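Local coordinates for protein beta subunit of photoactivated adenylyl cyclase (Beggiatoa sp. PS, PDB 5M2A) that probably makes cyclic AMP from ATP in response to blue light, sensing the light through a flavin-binding BLUF domain joined to an adenylyl cyclase domain, at residues V29-N34 against N93-T98; N38-L43 against T87-P92; N76-K81 against Y136-G141. One frame throughout, in Å; residues are numbered along the deposited sequence. Where two conformers were deposited one is given.

How the contacts relate
All three contacts are mainly buried, and all reach the same sheet of the BLUF domain, but their chemistry differs. Contacts 1 and 2 are neighbours, with centres about 10 Å apart. Contact 1 sets helix 20-36 against the chain entering strand 97-100 and lines the flavin site with amides. Contact 2 joins strand 40-46, the neighbour of 97-100, to the loop that precedes strand 97-100; it runs from an arginine grip near exposed residues to an aromatic patch that meets the second subunit. Contact 3, its centre about 23 Å from that of contact 1, relies on backbone groups, one asparagine, an isoleucine and a water to join strand 77-83 to helix 132-139, again beside the second subunit.

Contact 1: V29-N34 against N93-T98; sequences VSIKNN and NWAMKT. With FMN (flavin mononucleotide), chain F.
Asn34, on helix 20-36, reaches both Ala95 and the flavin with a single amide. Its CB rests 3.4 Å from Ala95 O. With CG anti to the carbonyl carbon (chi1 -66°), the side chain leaves the helix beside the pyrimidine edge of the flavin. Beyond CG the two branches divide the work. OD1 accepts a nearly straight hydrogen bond from N3 of the flavin, 2.9 Å away. ND2 donates to Ala95 O over the same distance of 2.9 Å, the carbonyl oxygen lying in the amide plane of Asn34 while ND2 stands above the plane of the carbonyl. ND2 also donates to the flavin O4 at 3.3 Å. Three bonds thus fix the rotation of the amide and leave OD1 facing N3.

Apolar contacts flank this polar centre. Met96, its chain bent at both chi2 and chi3, lays CG 3.6 Å from Ser30 CB and turns its methyl CE back to within 3.6 Å of Asn34 ND2, close to the flavin O4 as well. Ile31 sets CG1 against Met96 O, 3.4 Å away, with Met96 CB a little farther off, and CG2 near Ala95 CB. Ser30 OG approaches the flavin at C4A, while its hydrogen bond goes to Ile26 O in its own helix. Asn33 ND2 adds a bond to the flavin O2, and Gln52 and Asp71 supply further bonds to the cofactor. A helix presenting asparagines to the pyrimidine edge of a flavin, with an inward methionine alongside, is characteristic of the flavin pocket of a BLUF photoreceptor domain.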
loop_
_atom_site.group_PDB
_atom_site.type_symbol
_atom_site.label_atom_id
_atom_site.label_comp_id
_atom_site.label_asym_id
_atom_site.label_seq_id
_atom_site.Cartn_x
_atom_site.Cartn_y
_atom_site.Cartn_z
ATOM N N VAL A 29 -21.509 -24.876 -22.597
ATOM C CA VAL A 29 -20.168 -25.311 -22.978
ATOM C C VAL A 29 -19.390 -25.753 -21.748
ATOM O O VAL A 29 -18.668 -26.759 -21.783
ATOM C CB VAL A 29 -19.432 -24.194 -23.746
ATOM C CG1 VAL A 29 -17.962 -24.545 -23.929
ATOM C CG2 VAL A 29 -20.082 -23.959 -25.102
ATOM N N SER A 30 -19.525 -25.017 -20.642
ATOM C CA SER A 30 -18.872 -25.423 -19.402
ATOM C C SER A 30 -19.378 -26.785 -18.942
ATOM O O SER A 30 -18.585 -27.667 -18.597
ATOM C CB SER A 30 -19.096 -24.368 -18.320
ATOM O OG SER A 30 -18.653 -23.099 -18.767
ATOM N N ILE A 31 -20.700 -26.975 -18.945
ATOM C CA ILE A 31 -21.274 -28.253 -18.527
ATOM C C ILE A 31 -20.747 -29.392 -19.392
ATOM O O ILE A 31 -20.388 -30.460 -18.884
ATOM C CB ILE A 31 -22.812 -28.184 -18.560
ATOM C CG1 ILE A 31 -23.326 -27.251 -17.462
ATOM C CG2 ILE A 31 -23.421 -29.569 -18.399
ATOM C CD1 ILE A 31 -24.830 -27.079 -17.486
ATOM N N LYS A 32 -20.688 -29.181 -20.709
ATOM C CA LYS A 32 -20.206 -30.224 -21.612
ATOM C C LYS A 32 -18.734 -30.533 -21.368
ATOM O O LYS A 32 -18.353 -31.699 -21.215
ATOM C CB LYS A 32 -20.430 -29.801 -23.065
ATOM C CG LYS A 32 -21.887 -29.784 -23.497
ATOM C CD LYS A 32 -22.024 -29.307 -24.935
ATOM C CE LYS A 32 -21.457 -27.905 -25.105
ATOM N NZ LYS A 32 -21.650 -27.374 -26.481
ATOM N N ASN A 33 -17.890 -29.496 -21.333
ATOM C CA ASN A 33 -16.461 -29.718 -21.140
ATOM C C ASN A 33 -16.167 -30.263 -19.747
ATOM O O ASN A 33 -15.371 -31.198 -19.597
ATOM C CB ASN A 33 -15.688 -28.422 -21.380
ATOM C CG ASN A 33 -15.785 -27.939 -22.816
ATOM O OD1 ASN A 33 -16.232 -28.669 -23.699
ATOM N ND2 ASN A 33 -15.356 -26.701 -23.055
ATOM N N ASN A 34 -16.806 -29.700 -18.717
ATOM C CA ASN A 34 -16.508 -30.119 -17.350
ATOM C C ASN A 34 -16.941 -31.557 -17.094
ATOM O O ASN A 34 -16.290 -32.266 -16.319
ATOM C CB ASN A 34 -17.165 -29.166 -16.353
ATOM C CG ASN A 34 -16.568 -27.768 -16.406
ATOM O OD1 ASN A 34 -15.731 -27.472 -17.260
ATOM N ND2 ASN A 34 -17.003 -26.902 -15.499
ATOM N N ASN A 93 -22.445 -32.781 -7.906
ATOM C CA ASN A 93 -23.527 -33.035 -8.847
ATOM C C ASN A 93 -23.655 -31.963 -9.921
ATOM O O ASN A 93 -24.539 -32.069 -10.775
ATOM C CB ASN A 93 -24.857 -33.164 -8.098
ATOM C CG ASN A 93 -24.821 -34.231 -7.022
ATOM O OD1 ASN A 93 -24.401 -35.362 -7.263
ATOM N ND2 ASN A 93 -25.252 -33.868 -5.820
ATOM N N TRP A 94 -22.804 -30.939 -9.902
ATOM C CA TRP A 94 -22.908 -29.815 -10.830
ATOM C C TRP A 94 -21.636 -29.735 -11.663
ATOM O O TRP A 94 -20.607 -29.268 -11.172
ATOM C CB TRP A 94 -23.131 -28.509 -10.081
ATOM C CG TRP A 94 -24.384 -28.448 -9.264
ATOM C CD1 TRP A 94 -25.508 -29.206 -9.415
ATOM C CD2 TRP A 94 -24.638 -27.569 -8.162
ATOM N NE1 TRP A 94 -26.449 -28.854 -8.471
ATOM C CE2 TRP A 94 -25.936 -27.849 -7.690
ATOM C CE3 TRP A 94 -23.890 -26.574 -7.526
ATOM C CZ2 TRP A 94 -26.503 -27.167 -6.611
ATOM C CZ3 TRP A 94 -24.456 -25.895 -6.454
ATOM C CH2 TRP A 94 -25.748 -26.195 -6.010
ATOM N N ALA A 95 -21.702 -30.174 -12.921
ATOM C CA ALA A 95 -20.592 -29.942 -13.840
ATOM C C ALA A 95 -20.255 -28.454 -13.901
ATOM O O ALA A 95 -19.085 -28.058 -13.809
ATOM C CB ALA A 95 -20.945 -30.480 -15.227
ATOM N N MET A 96 -21.282 -27.618 -14.054
ATOM C CA MET A 96 -21.147 -26.176 -13.865
ATOM C C MET A 96 -22.526 -25.562 -13.656
ATOM O O MET A 96 -23.292 -25.398 -14.610
ATOM C CB MET A 96 -20.443 -25.522 -15.056
ATOM C CG MET A 96 -20.222 -24.016 -14.885
ATOM S SD MET A 96 -19.634 -23.550 -13.243
ATOM C CE MET A 96 -18.130 -24.519 -13.108
ATOM N N LYS A 97 -22.855 -25.241 -12.415
ATOM C CA LYS A 97 -24.131 -24.620 -12.092
ATOM C C LYS A 97 -23.977 -23.108 -12.181
ATOM O O LYS A 97 -23.114 -22.534 -11.514
ATOM C CB LYS A 97 -24.596 -25.034 -10.696
ATOM C CG LYS A 97 -25.712 -24.181 -10.120
ATOM C CD LYS A 97 -27.036 -24.513 -10.748
ATOM C CE LYS A 97 -27.536 -25.858 -10.265
ATOM N NZ LYS A 97 -28.747 -26.301 -11.005
ATOM N N THR A 98 -24.792 -22.469 -13.013
ATOM C CA THR A 98 -24.764 -21.017 -13.163
ATOM C C THR A 98 -25.894 -20.405 -12.351
ATOM O O THR A 98 -27.051 -20.813 -12.483
ATOM C CB THR A 98 -24.892 -20.601 -14.630
ATOM O OG1 THR A 98 -23.767 -21.097 -15.365
ATOM C CG2 THR A 98 -24.949 -19.073 -14.751
HETATM N N1 FMN F . -15.292 -23.259 -20.115
HETATM C C2 FMN F . -15.319 -24.533 -19.583
HETATM O O2 FMN F . -15.074 -25.501 -20.294
HETATM N N3 FMN F . -15.606 -24.728 -18.247
HETATM C C4 FMN F . -15.873 -23.643 -17.439
HETATM O O4 FMN F . -16.134 -23.809 -16.248
HETATM C C4A FMN F . -15.850 -22.363 -17.968
HETATM N N5 FMN F . -16.123 -21.295 -17.148
HETATM C C5A FMN F . -16.102 -20.023 -17.658
HETATM C C6 FMN F . -16.376 -18.957 -16.819
HETATM C C7 FMN F . -16.360 -17.664 -17.319
HETATM C C7M FMN F . -16.663 -16.527 -16.391
HETATM C C8 FMN F . -16.070 -17.443 -18.664
HETATM C C8M FMN F . -16.048 -16.051 -19.217
HETATM C C9 FMN F . -15.792 -18.516 -19.506
HETATM C C9A FMN F . -15.806 -19.811 -19.003
HETATM N N10 FMN F . -15.530 -20.880 -19.830
HETATM C C10 FMN F . -15.556 -22.164 -19.315
HETATM C "C1'" FMN F . -15.237 -20.625 -21.285
HETATM C "C2'" FMN F . -13.810 -20.948 -21.707
HETATM O "O2'" FMN F . -13.001 -19.812 -21.512
HETATM C "C3'" FMN F . -13.812 -21.322 -23.183
HETATM O "O3'" FMN F . -14.551 -20.353 -23.899
HETATM C "C4'" FMN F . -14.451 -22.692 -23.383
HETATM O "O4'" FMN F . -13.738 -23.656 -22.641
HETATM C "C5'" FMN F . -14.454 -23.097 -24.852
HETATM O "O5'" FMN F . -13.122 -23.146 -25.311
HETATM P P FMN F . -12.770 -23.782 -26.745
HETATM O O1P FMN F . -12.753 -25.285 -26.599
HETATM O O2P FMN F . -13.828 -23.375 -27.747
HETATM O O3P FMN F . -11.413 -23.284 -27.189
#

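Contact 2: N38-L43 against T87-P92; sequences NITGVL and TDRMFP
Arg89 carries its guanidinium, on a chain extended from CG to NE, to the start of strand 40-46. There NH1 donates to Thr40 OG1 at 2.9 Å, with the hydroxyl oxygen at the guanidinium edge and in its plane. Asn38 O also lies near that plane: it receives a bond from NH2, modelled so short that its exact length is doubtful, and a weak one from NH1. Farther along, Phe91 meets Val42 in the conformer described, where CG1 sits 3.8 Å from the ring centroid and 6° off the normal, a CH-pi contact. Met90 CB lies over the opposite face, toward the rim.

In the next shell Glu55 ties the two segments together, its carboxylate hydrogen-bonding to Thr40 OG1 and to the backbone N of both Met90 and Phe91. Pro111 of the second subunit packs on Val42 and Phe91. An alanine in place of Arg89 would probably leave Asn38 O and Thr40 OG1 without the guanidinium donors and the loop tied to the start of the strand chiefly through Glu55. A cationic side chain is thus spent on neutral oxygens, and the Glu55 carboxylate, linked to it through their shared partner Thr40 OG1, may offset part of its charge.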
loop_
_atom_site.group_PDB
_atom_site.type_symbol
_atom_site.label_atom_id
_atom_site.label_comp_id
_atom_site.label_asym_id
_atom_site.label_seq_id
_atom_site.Cartn_x
_atom_site.Cartn_y
_atom_site.Cartn_z
ATOM N N ASN A 38 -14.378 -34.283 -15.906
ATOM C CA ASN A 38 -14.756 -34.581 -14.523
ATOM C C ASN A 38 -14.556 -33.359 -13.625
ATOM O O ASN A 38 -14.087 -33.462 -12.489
ATOM C CB ASN A 38 -13.982 -35.791 -13.995
ATOM C CG ASN A 38 -14.676 -36.467 -12.826
ATOM O OD1 ASN A 38 -15.897 -36.388 -12.681
ATOM N ND2 ASN A 38 -13.897 -37.141 -11.986
ATOM N N ILE A 39 -14.907 -32.184 -14.146
ATOM C CA ILE A 39 -14.827 -30.931 -13.400
ATOM C C ILE A 39 -16.218 -30.573 -12.904
ATOM O O ILE A 39 -17.215 -30.767 -13.613
ATOM C CB ILE A 39 -14.232 -29.797 -14.263
ATOM C CG1 ILE A 39 -12.777 -30.104 -14.614
ATOM C CG2 ILE A 39 -14.323 -28.440 -13.548
ATOM C CD1 ILE A 39 -12.117 -29.054 -15.476
ATOM N N THR A 40 -16.292 -30.076 -11.674
ATOM C CA THR A 40 -17.531 -29.568 -11.116
ATOM C C THR A 40 -17.294 -28.162 -10.578
ATOM O O THR A 40 -16.154 -27.737 -10.371
ATOM C CB THR A 40 -18.066 -30.485 -10.010
ATOM O OG1 THR A 40 -17.050 -30.707 -9.027
ATOM C CG2 THR A 40 -18.521 -31.830 -10.593
ATOM N N GLY A 41 -18.378 -27.433 -10.371
ATOM C CA GLY A 41 -18.263 -26.107 -9.799
ATOM C C GLY A 41 -19.518 -25.289 -9.986
ATOM O O GLY A 41 -20.571 -25.788 -10.386
ATOM N N VAL A 42 -19.388 -24.004 -9.648
ATOM C CA VAL A 42 -20.485 -23.052 -9.711
ATOM C C VAL A 42 -19.977 -21.754 -10.302
ATOM O O VAL A 42 -18.822 -21.363 -10.093
ATOM C CB VAL A 42 -21.123 -22.781 -8.325
ATOM C CG1 VAL A 42 -21.781 -24.019 -7.796
ATOM C CG2 VAL A 42 -20.084 -22.281 -7.340
ATOM N N LEU A 43 -20.843 -21.079 -11.046
ATOM C CA LEU A 43 -20.555 -19.767 -11.614
ATOM C C LEU A 43 -21.666 -18.825 -11.183
ATOM O O LEU A 43 -22.828 -19.032 -11.544
ATOM C CB LEU A 43 -20.453 -19.827 -13.141
ATOM C CG LEU A 43 -20.266 -18.496 -13.870
ATOM C CD1 LEU A 43 -18.934 -17.860 -13.476
ATOM C CD2 LEU A 43 -20.360 -18.706 -15.382
ATOM N N THR A 87 -10.163 -33.496 -0.296
ATOM C CA THR A 87 -10.727 -34.816 -0.061
ATOM C C THR A 87 -12.083 -34.988 -0.735
ATOM O O THR A 87 -12.350 -36.038 -1.328
ATOM C CB THR A 87 -10.851 -35.075 1.444
ATOM O OG1 THR A 87 -9.571 -34.909 2.069
ATOM C CG2 THR A 87 -11.354 -36.488 1.705
ATOM N N ASP A 88 -12.938 -33.969 -0.671
ATOM C CA ASP A 88 -14.301 -34.063 -1.166
ATOM C C ASP A 88 -14.604 -32.907 -2.106
ATOM O O ASP A 88 -14.219 -31.762 -1.846
ATOM C CB ASP A 88 -15.305 -34.057 -0.013
ATOM C CG ASP A 88 -14.918 -35.012 1.102
ATOM O OD1 ASP A 88 -14.680 -36.206 0.819
ATOM O OD2 ASP A 88 -14.841 -34.561 2.266
ATOM N N ARG A 89 -15.294 -33.218 -3.199
ATOM C CA ARG A 89 -15.840 -32.179 -4.057
ATOM C C ARG A 89 -16.888 -31.378 -3.300
ATOM O O ARG A 89 -17.671 -31.929 -2.522
ATOM C CB ARG A 89 -16.466 -32.788 -5.309
ATOM C CG ARG A 89 -15.467 -33.299 -6.325
ATOM C CD ARG A 89 -16.183 -33.926 -7.510
ATOM N NE ARG A 89 -15.247 -34.555 -8.436
ATOM C CZ ARG A 89 -14.716 -33.948 -9.490
ATOM N NH1 ARG A 89 -15.026 -32.684 -9.756
ATOM N NH2 ARG A 89 -13.873 -34.602 -10.275
ATOM N N MET A 90 -16.900 -30.069 -3.537
ATOM C CA MET A 90 -17.907 -29.213 -2.929
ATOM C C MET A 90 -19.250 -29.307 -3.648
ATOM O O MET A 90 -20.302 -29.188 -3.009
ATOM C CB MET A 90 -17.410 -27.766 -2.924
ATOM C CG MET A 90 -17.903 -26.946 -1.764
ATOM S SD MET A 90 -17.141 -25.313 -1.735
ATOM C CE MET A 90 -17.601 -24.801 -0.079
ATOM N N PHE A 91 -19.237 -29.525 -4.961
ATOM C CA PHE A 91 -20.448 -29.545 -5.780
ATOM C C PHE A 91 -20.419 -30.768 -6.688
ATOM O O PHE A 91 -20.400 -30.652 -7.917
ATOM C CB PHE A 91 -20.571 -28.249 -6.580
ATOM C CG PHE A 91 -20.388 -27.026 -5.744
ATOM C CD1 PHE A 91 -21.408 -26.581 -4.921
ATOM C CD2 PHE A 91 -19.191 -26.337 -5.754
ATOM C CE1 PHE A 91 -21.243 -25.457 -4.138
ATOM C CE2 PHE A 91 -19.019 -25.211 -4.968
ATOM C CZ PHE A 91 -20.052 -24.773 -4.158
ATOM N N PRO A 92 -20.456 -31.966 -6.102
ATOM C CA PRO A 92 -20.243 -33.185 -6.897
ATOM C C PRO A 92 -21.271 -33.407 -7.993
ATOM O O PRO A 92 -20.994 -34.159 -8.933
ATOM C CB PRO A 92 -20.312 -34.301 -5.846
ATOM C CG PRO A 92 -21.175 -33.736 -4.765
ATOM C CD PRO A 92 -20.848 -32.267 -4.716
#

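Contact 3: N76-K81 against Y136-G141; sequences NILCLK and YLINQG
Asn139 reaches Cys79 through its first torsion: CG is anti to the backbone N (chi1 -158° in the conformer described), which carries the side chain out from the helix toward the strand. Asn139 OD1 accepts a hydrogen bond from Cys79 N at 3.1 Å, with the donor N in the plane of the Asn139 carbonyl and the C=O...N angle at 157°. The same oxygen lies 3.4 Å from Cys79 CB, so the amide sits against the strand backbone and the root of the cysteine. Cys79 SG, anti to its own N, is left 4.1 Å from Asn139 O.

One residue back in the helix, Ile138 has CG2 anti to its N, and this methyl packs 3.6 Å from Cys79 O and farther off against Leu78 CD1. Cys79 O also receives a CA-H...O contact from Asn139 CA, at 3.5 Å. Yet Cys79 O and Ile138 O, both acceptors, stand only 3.1 Å apart, a juxtaposition that is probably mildly repulsive. Ile138 O has other partners: Gly141 N, and a water hydrogen-bonded at 2.9 Å that is also bonded to Leu80 O, bridging helix and strand.

Gly141, with positive phi, closes the helix in a Schellman motif, while Leu80 and Lys81 form a classic beta bulge opposite Val9. Tyr65 of helix 58-69 packs on both Cys79 and Asn139. In the second subunit, Leu126 packs on Ile138, Ile119 on Leu80, and Thr118 hydrogen-bonds to Lys81 NZ. The contact therefore marks a joint between the BLUF sheet and the helix leading on to the cyclase domain, set at the dimer interface, a position consistent with passing changes from the sensor to the catalytic part.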
loop_
_atom_site.group_PDB
_atom_site.type_symbol
_atom_site.label_atom_id
_atom_site.label_comp_id
_atom_site.label_asym_id
_atom_site.label_seq_id
_atom_site.Cartn_x
_atom_site.Cartn_y
_atom_site.Cartn_z
ATOM N N ASN A 76 -9.752 -8.326 -15.491
ATOM C CA ASN A 76 -9.343 -8.122 -14.098
ATOM C C ASN A 76 -9.590 -9.385 -13.276
ATOM O O ASN A 76 -10.274 -9.377 -12.248
ATOM C CB ASN A 76 -10.049 -6.912 -13.481
ATOM C CG ASN A 76 -9.406 -6.458 -12.175
ATOM O OD1 ASN A 76 -10.042 -5.810 -11.338
ATOM N ND2 ASN A 76 -8.138 -6.810 -11.992
ATOM N N ILE A 77 -9.024 -10.487 -13.748
ATOM C CA ILE A 77 -9.230 -11.780 -13.105
ATOM C C ILE A 77 -8.274 -11.924 -11.930
ATOM O O ILE A 77 -7.061 -11.727 -12.068
ATOM C CB ILE A 77 -9.042 -12.918 -14.119
ATOM C CG1 ILE A 77 -10.018 -12.745 -15.287
ATOM C CG2 ILE A 77 -9.223 -14.270 -13.432
ATOM C CD1 ILE A 77 -9.662 -13.577 -16.504
ATOM N N LEU A 78 -8.817 -12.272 -10.765
ATOM C CA LEU A 78 -8.009 -12.505 -9.574
ATOM C C LEU A 78 -8.443 -13.822 -8.953
ATOM O O LEU A 78 -9.584 -13.957 -8.497
ATOM C CB LEU A 78 -8.134 -11.358 -8.571
ATOM C CG LEU A 78 -7.419 -11.588 -7.237
ATOM C CD1 LEU A 78 -5.927 -11.769 -7.444
ATOM C CD2 LEU A 78 -7.683 -10.456 -6.254
ATOM N N CYS A 79 -7.537 -14.792 -8.946
ATOM C CA CYS A 79 -7.772 -16.028 -8.216
ATOM C C CYS A 79 -7.567 -15.772 -6.728
ATOM O O CYS A 79 -6.505 -15.292 -6.315
ATOM C CB CYS A 79 -6.838 -17.131 -8.709
ATOM S SG CYS A 79 -7.097 -18.715 -7.875
ATOM N N LEU A 80 -8.583 -16.098 -5.927
ATOM C CA LEU A 80 -8.601 -15.760 -4.508
ATOM C C LEU A 80 -8.139 -16.887 -3.606
ATOM O O LEU A 80 -7.634 -16.625 -2.508
ATOM C CB LEU A 80 -10.011 -15.358 -4.075
ATOM C CG LEU A 80 -10.590 -14.096 -4.697
ATOM C CD1 LEU A 80 -11.996 -13.913 -4.173
ATOM C CD2 LEU A 80 -9.717 -12.897 -4.367
ATOM N N LYS A 81 -8.304 -18.129 -4.034
ATOM C CA LYS A 81 -8.021 -19.239 -3.146
ATOM C C LYS A 81 -7.784 -20.472 -3.994
ATOM O O LYS A 81 -8.475 -20.690 -4.992
ATOM C CB LYS A 81 -9.175 -19.469 -2.157
ATOM C CG LYS A 81 -9.012 -20.706 -1.281
ATOM C CD LYS A 81 -10.303 -21.054 -0.552
ATOM C CE LYS A 81 -10.491 -20.230 0.710
ATOM N NZ LYS A 81 -11.792 -20.538 1.379
ATOM N N TYR A 136 0.355 -10.952 -6.677
ATOM C CA TYR A 136 0.932 -12.163 -7.250
ATOM C C TYR A 136 0.772 -13.351 -6.306
ATOM O O TYR A 136 0.309 -14.426 -6.712
ATOM C CB TYR A 136 2.407 -11.919 -7.570
ATOM C CG TYR A 136 3.113 -13.132 -8.107
ATOM C CD1 TYR A 136 3.051 -13.454 -9.457
ATOM C CD2 TYR A 136 3.835 -13.963 -7.267
ATOM C CE1 TYR A 136 3.688 -14.568 -9.952
ATOM C CE2 TYR A 136 4.478 -15.080 -7.752
ATOM C CZ TYR A 136 4.401 -15.380 -9.094
ATOM O OH TYR A 136 5.044 -16.495 -9.577
ATOM N N LEU A 137 1.147 -13.172 -5.037
ATOM C CA LEU A 137 1.054 -14.269 -4.074
ATOM C C LEU A 137 -0.377 -14.765 -3.932
ATOM O O LEU A 137 -0.624 -15.976 -3.887
ATOM C CB LEU A 137 1.595 -13.825 -2.717
ATOM C CG LEU A 137 3.108 -13.641 -2.670
ATOM C CD1 LEU A 137 3.525 -12.977 -1.372
ATOM C CD2 LEU A 137 3.825 -14.985 -2.849
ATOM N N ILE A 138 -1.334 -13.841 -3.859
ATOM C CA ILE A 138 -2.734 -14.241 -3.741
ATOM C C ILE A 138 -3.176 -14.997 -4.982
ATOM O O ILE A 138 -3.880 -16.013 -4.893
ATOM C CB ILE A 138 -3.616 -13.008 -3.484
ATOM C CG1 ILE A 138 -3.313 -12.440 -2.101
ATOM C CG2 ILE A 138 -5.099 -13.372 -3.592
ATOM C CD1 ILE A 138 -3.938 -11.124 -1.863
ATOM N N ASN A 139 -2.782 -14.509 -6.164
ATOM C CA ASN A 139 -3.142 -15.179 -7.405
ATOM C C ASN A 139 -2.590 -16.605 -7.455
ATOM O O ASN A 139 -3.199 -17.478 -8.083
ATOM C CB ASN A 139 -2.638 -14.361 -8.592
ATOM C CG ASN A 139 -3.385 -14.659 -9.874
ATOM O OD1 ASN A 139 -4.585 -14.933 -9.861
ATOM N ND2 ASN A 139 -2.675 -14.601 -10.996
ATOM N N GLN A 140 -1.452 -16.844 -6.808
ATOM C CA GLN A 140 -0.831 -18.159 -6.791
ATOM C C GLN A 140 -1.377 -19.058 -5.690
ATOM O O GLN A 140 -0.871 -20.169 -5.510
ATOM C CB GLN A 140 0.685 -18.018 -6.650
ATOM C CG GLN A 140 1.346 -17.351 -7.845
ATOM C CD GLN A 140 1.086 -18.093 -9.144
ATOM O OE1 GLN A 140 1.081 -19.327 -9.184
ATOM N NE2 GLN A 140 0.858 -17.343 -10.216
ATOM N N GLY A 141 -2.393 -18.608 -4.957
ATOM C CA GLY A 141 -2.950 -19.390 -3.872
ATOM C C GLY A 141 -2.142 -19.374 -2.596
ATOM O O GLY A 141 -2.286 -20.280 -1.770
HETATM O O HOH W 1 -4.726 -17.014 -2.336
#